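Local coordinates for conserved domain protein (Porphyromonas gingivalis, PDB 3PNN) that is probably a cytoplasmic glycosyltransferase with a Rossmann-like alpha/beta/alpha fold that forms glycosidic linkages, presumably from an activated sugar donor, at residues D26-G31 / D280-V285; F53-R56 / E62-E65. All coordinates share one frame; numbering follows the deposited sequence.

Contact 1: D26-G31 / D280-V285. With GOL (glycerol), chain F.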
loop_
_atom_site.group_PDB
_atom_site.type_symbol
_atom_site.label_atom_id
_atom_site.label_comp_id
_atom_site.label_asym_id
_atom_site.label_seq_id
_atom_site.Cartn_x
_atom_site.Cartn_y
_atom_site.Cartn_z
ATOM N N ASP A 26 15.836 8.221 -3.504
ATOM C CA ASP A 26 16.154 8.030 -4.910
ATOM C C ASP A 26 15.434 9.087 -5.750
ATOM O O ASP A 26 14.234 8.985 -5.987
ATOM C CB ASP A 26 15.768 6.609 -5.335
ATOM C CG ASP A 26 16.170 6.287 -6.767
ATOM O OD1 ASP A 26 16.744 7.168 -7.459
ATOM O OD2 ASP A 26 15.903 5.136 -7.194
ATOM N N GLY A 27 16.174 10.112 -6.174
ATOM C CA GLY A 27 15.642 11.154 -7.041
ATOM C C GLY A 27 15.489 10.617 -8.452
ATOM O O GLY A 27 16.273 10.940 -9.345
ATOM N N ILE A 28 14.467 9.788 -8.645
ATOM C CA ILE A 28 14.367 8.948 -9.831
ATOM C C ILE A 28 13.700 9.626 -11.037
ATOM O O ILE A 28 13.969 9.256 -12.183
ATOM C CB ILE A 28 13.653 7.624 -9.491
ATOM C CG1 ILE A 28 13.810 6.614 -10.624
ATOM C CG2 ILE A 28 12.161 7.877 -9.131
ATOM C CD1 ILE A 28 13.512 5.159 -10.189
ATOM N N GLY A 29 12.844 10.616 -10.789
ATOM C CA GLY A 29 12.225 11.362 -11.876
ATOM C C GLY A 29 13.210 12.335 -12.507
ATOM O O GLY A 29 14.289 12.578 -11.959
ATOM N N PRO A 30 12.848 12.910 -13.666
ATOM C CA PRO A 30 13.783 13.776 -14.400
ATOM C C PRO A 30 14.189 15.049 -13.640
ATOM O O PRO A 30 15.256 15.609 -13.911
ATOM C CB PRO A 30 13.025 14.117 -15.693
ATOM C CG PRO A 30 11.584 13.784 -15.419
ATOM C CD PRO A 30 11.598 12.659 -14.413
ATOM N N GLY A 31 13.364 15.491 -12.694
ATOM C CA GLY A 31 13.685 16.653 -11.887
ATOM C C GLY A 31 14.242 16.288 -10.521
ATOM O O GLY A 31 14.449 17.149 -9.665
ATOM N N ASP A 280 17.917 -4.219 -11.544
ATOM C CA ASP A 280 17.871 -4.159 -13.004
ATOM C C ASP A 280 16.587 -3.532 -13.562
ATOM O O ASP A 280 16.563 -3.094 -14.715
ATOM C CB ASP A 280 18.058 -5.559 -13.606
ATOM C CG ASP A 280 19.526 -5.938 -13.776
ATOM O OD1 ASP A 280 20.380 -5.025 -13.812
ATOM O OD2 ASP A 280 19.822 -7.150 -13.888
ATOM N N ASP A 281 15.524 -3.499 -12.755
ATOM C CA ASP A 281 14.256 -2.873 -13.163
ATOM C C ASP A 281 14.349 -1.344 -13.174
ATOM O O ASP A 281 13.530 -0.668 -13.791
ATOM C CB ASP A 281 13.115 -3.244 -12.205
ATOM C CG ASP A 281 12.779 -4.721 -12.220
ATOM O OD1 ASP A 281 13.105 -5.396 -13.213
ATOM O OD2 ASP A 281 12.185 -5.201 -11.228
ATOM N N ARG A 282 15.322 -0.791 -12.461
ATOM C CA ARG A 282 15.322 0.661 -12.234
ATOM C C ARG A 282 15.404 1.551 -13.504
ATOM O O ARG A 282 14.657 2.518 -13.631
ATOM C CB ARG A 282 16.398 1.059 -11.218
ATOM C CG ARG A 282 16.270 2.513 -10.774
ATOM C CD ARG A 282 17.368 2.920 -9.769
ATOM N NE ARG A 282 17.264 4.346 -9.483
ATOM C CZ ARG A 282 17.796 5.288 -10.250
ATOM N NH1 ARG A 282 18.484 4.946 -11.336
ATOM N NH2 ARG A 282 17.653 6.573 -9.929
ATOM N N PRO A 283 16.319 1.245 -14.434
ATOM C CA PRO A 283 16.409 2.100 -15.628
ATOM C C PRO A 283 15.072 2.199 -16.386
ATOM O O PRO A 283 14.771 3.246 -16.961
ATOM C CB PRO A 283 17.471 1.392 -16.477
ATOM C CG PRO A 283 18.344 0.741 -15.465
ATOM C CD PRO A 283 17.405 0.250 -14.395
ATOM N N GLY A 284 14.271 1.143 -16.356
ATOM C CA GLY A 284 12.993 1.160 -17.048
ATOM C C GLY A 284 12.038 2.128 -16.381
ATOM O O GLY A 284 11.244 2.796 -17.041
ATOM N N VAL A 285 12.120 2.210 -15.059
ATOM C CA VAL A 285 11.289 3.139 -14.309
ATOM C C VAL A 285 11.747 4.576 -14.571
ATOM O O VAL A 285 10.924 5.458 -14.797
ATOM C CB VAL A 285 11.301 2.817 -12.796
ATOM C CG1 VAL A 285 10.494 3.872 -12.023
ATOM C CG2 VAL A 285 10.729 1.409 -12.556
HETATM C C1 GOL F . 17.287 9.568 -12.607
HETATM O O1 GOL F . 18.290 8.965 -11.819
HETATM C C2 GOL F . 17.866 10.789 -13.316
HETATM O O2 GOL F . 17.714 10.656 -14.712
HETATM C C3 GOL F . 17.164 12.056 -12.840
HETATM O O3 GOL F . 17.414 12.255 -11.468
#

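Contact 2: F53-R56 / E62-E65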
loop_
_atom_site.group_PDB
_atom_site.type_symbol
_atom_site.label_atom_id
_atom_site.label_comp_id
_atom_site.label_asym_id
_atom_site.label_seq_id
_atom_site.Cartn_x
_atom_site.Cartn_y
_atom_site.Cartn_z
ATOM N N PHE A 53 1.490 9.894 7.342
ATOM C CA PHE A 53 2.567 8.927 7.146
ATOM C C PHE A 53 2.738 8.118 8.411
ATOM O O PHE A 53 2.876 8.693 9.492
ATOM C CB PHE A 53 3.904 9.634 6.859
ATOM C CG PHE A 53 3.891 10.454 5.590
ATOM C CD1 PHE A 53 4.211 9.863 4.370
ATOM C CD2 PHE A 53 3.546 11.799 5.622
ATOM C CE1 PHE A 53 4.202 10.614 3.186
ATOM C CE2 PHE A 53 3.524 12.565 4.443
ATOM C CZ PHE A 53 3.854 11.969 3.228
ATOM N N VAL A 54 2.747 6.794 8.293
ATOM C CA VAL A 54 3.233 5.996 9.419
ATOM C C VAL A 54 4.729 5.739 9.209
ATOM O O VAL A 54 5.137 5.219 8.170
ATOM C CB VAL A 54 2.455 4.674 9.609
ATOM C CG1 VAL A 54 2.434 3.854 8.321
ATOM C CG2 VAL A 54 3.038 3.879 10.791
ATOM N N ILE A 55 5.534 6.142 10.185
ATOM C CA ILE A 55 6.979 5.944 10.143
ATOM C C ILE A 55 7.411 5.332 11.477
ATOM O O ILE A 55 6.566 4.867 12.245
ATOM C CB ILE A 55 7.732 7.276 9.908
ATOM C CG1 ILE A 55 7.477 8.264 11.051
ATOM C CG2 ILE A 55 7.346 7.907 8.557
ATOM C CD1 ILE A 55 8.521 9.411 11.081
ATOM N N ARG A 56 8.717 5.317 11.754
ATOM C CA ARG A 56 9.191 4.919 13.080
ATOM C C ARG A 56 10.048 6.027 13.678
ATOM O O ARG A 56 10.611 6.834 12.949
ATOM C CB ARG A 56 9.941 3.582 13.014
ATOM C CG ARG A 56 9.129 2.522 12.276
ATOM C CD ARG A 56 9.713 1.105 12.361
ATOM N NE ARG A 56 8.881 0.205 11.561
ATOM C CZ ARG A 56 9.344 -0.658 10.656
ATOM N NH1 ARG A 56 10.659 -0.792 10.460
ATOM N NH2 ARG A 56 8.490 -1.407 9.965
ATOM N N GLU A 62 15.240 12.629 10.265
ATOM C CA GLU A 62 15.531 12.803 8.849
ATOM C C GLU A 62 14.262 12.825 8.021
ATOM O O GLU A 62 14.206 13.497 6.989
ATOM C CB GLU A 62 16.509 11.734 8.352
ATOM C CG GLU A 62 17.847 11.821 9.102
ATOM C CD GLU A 62 18.987 11.058 8.442
ATOM O OE1 GLU A 62 18.729 10.033 7.781
ATOM O OE2 GLU A 62 20.157 11.482 8.605
ATOM N N PHE A 63 13.238 12.096 8.459
ATOM C CA PHE A 63 11.979 12.127 7.720
ATOM C C PHE A 63 11.436 13.559 7.721
ATOM O O PHE A 63 11.002 14.074 6.693
ATOM C CB PHE A 63 10.940 11.161 8.311
ATOM C CG PHE A 63 9.826 10.819 7.351
ATOM C CD1 PHE A 63 9.937 9.715 6.511
ATOM C CD2 PHE A 63 8.677 11.606 7.279
ATOM C CE1 PHE A 63 8.921 9.393 5.610
ATOM C CE2 PHE A 63 7.652 11.296 6.380
ATOM C CZ PHE A 63 7.775 10.187 5.551
ATOM N N ARG A 64 11.468 14.200 8.884
ATOM C CA ARG A 64 10.991 15.572 8.985
ATOM C C ARG A 64 11.858 16.500 8.131
ATOM O O ARG A 64 11.346 17.358 7.423
ATOM C CB ARG A 64 10.988 16.040 10.442
ATOM C CG ARG A 64 9.953 15.327 11.345
ATOM C CD ARG A 64 10.082 15.827 12.791
ATOM N NE ARG A 64 9.098 15.234 13.697
ATOM C CZ ARG A 64 7.851 15.672 13.827
ATOM N NH1 ARG A 64 7.435 16.692 13.084
ATOM N NH2 ARG A 64 7.016 15.083 14.684
ATOM N N GLU A 65 13.173 16.308 8.183
ATOM C CA GLU A 65 14.096 17.192 7.465
ATOM C C GLU A 65 14.012 17.064 5.949
ATOM O O GLU A 65 14.007 18.064 5.226
ATOM C CB GLU A 65 15.544 16.899 7.878
ATOM C CG GLU A 65 15.915 17.313 9.282
ATOM C CD GLU A 65 17.344 16.915 9.630
ATOM O OE1 GLU A 65 18.047 16.375 8.742
ATOM O OE2 GLU A 65 17.758 17.136 10.788
#

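Contact 1: D26-G31 / D280-V285
D26 and R282 form a side-on, two-pronged salt bridge between the loop 26-31 and helix 282-294. NH2 of R282 donates to the syn lone pair of D26 OD1 at 2.7 Å, while R282 NE reaches D26 OD2 at 2.8 Å in an almost straight bond (179°). Carboxylate and guanidinium lie nearly coplanar, 21° apart, and the paired bonds fix the rotation of both groups. R282 spans the gap with CG anti to the backbone N (chi1 -170°) and an extended chain through NE. Beneath this polar bridge the packing is apolar: I28 CG1 lies over one guanidinium face, and I28 CD1 reaches V285 CG1 at 3.8 Å and R282 CG at 3.9 Å. I28 also touches V286 and L289 of the same helix and I35 of helix 35-46, so the contact ties the C-terminal helix to the loop following strand 7-11 of the Rossmann-like domain. The more open side holds glycerol, probably from the crystallisation liquor. Its O1 accepts a second bond from R282 NH2 at 3.1 Å, and its O3 donates to the carbonyl O of G27, the centre of an inverse gamma turn, at 2.7 Å. Another glycerol is hydrogen-bonded to D26 OD2.

Contact 2: F53-R56 / E62-E65
F63, on helix 60-71, presents one edge of its ring to F53 and one face to I55, two side chains projecting from the same side of strand 50-55. The aromatic interaction is T-shaped: the CE2-CZ edge of F63 is directed at the face of F53, with centroids 5.4 Å apart and planes inclined at 63°. F63 CE2 stands over the rim of the F53 ring rather than its centre, 3.9 Å from F53 CG, and F63 CZ comes within 3.8 Å of F53 CD1. A CH-pi contact engages the F63 face instead. The CG2 methyl of I55 sits 3.6 Å from the F63 ring centroid, only 11° off the normal, and is almost equally distant from all six ring carbons. These elements belong to the beta-alpha-beta unit of strand 50-55, helix 60-71 and strand 77-81, part of the Rossmann-like core, and F63 helps seat the crossover helix on its parallel strands. The remaining apolar contact lies nearer the helix backbone, where I55 CD1 approaches F63 CB at 4.1 Å. With CG anti to the backbone N (chi1 -161°), the F63 ring continues toward the strand, its far edge arriving at F53. L79 of strand 77-81 touches both phenylalanines, as does L68 from farther along the helix, within this buried apolar layer.

Contacts 1 and 2 do not touch: their centres are 22 Å apart and their nearest atoms about 12 Å. Contact 2 is a local strand-to-helix contact within one beta-alpha-beta crossover of the Rossmann-like core, its segments separated by five residues, whereas contact 1 brings together segments with 248 residues between them and attaches the C-terminal helix. Strand 7-11 connects their surroundings, since it pairs in parallel with strand 50-55 and leads into the loop carrying residues 26-31. Bound glycerol also occurs near both: R56, just after strand 50-55, hydrogen-bonds one through NH2, and D26 and R282 each meet glycerol. Such molecules can mark pockets, but none identifies the substrate site here.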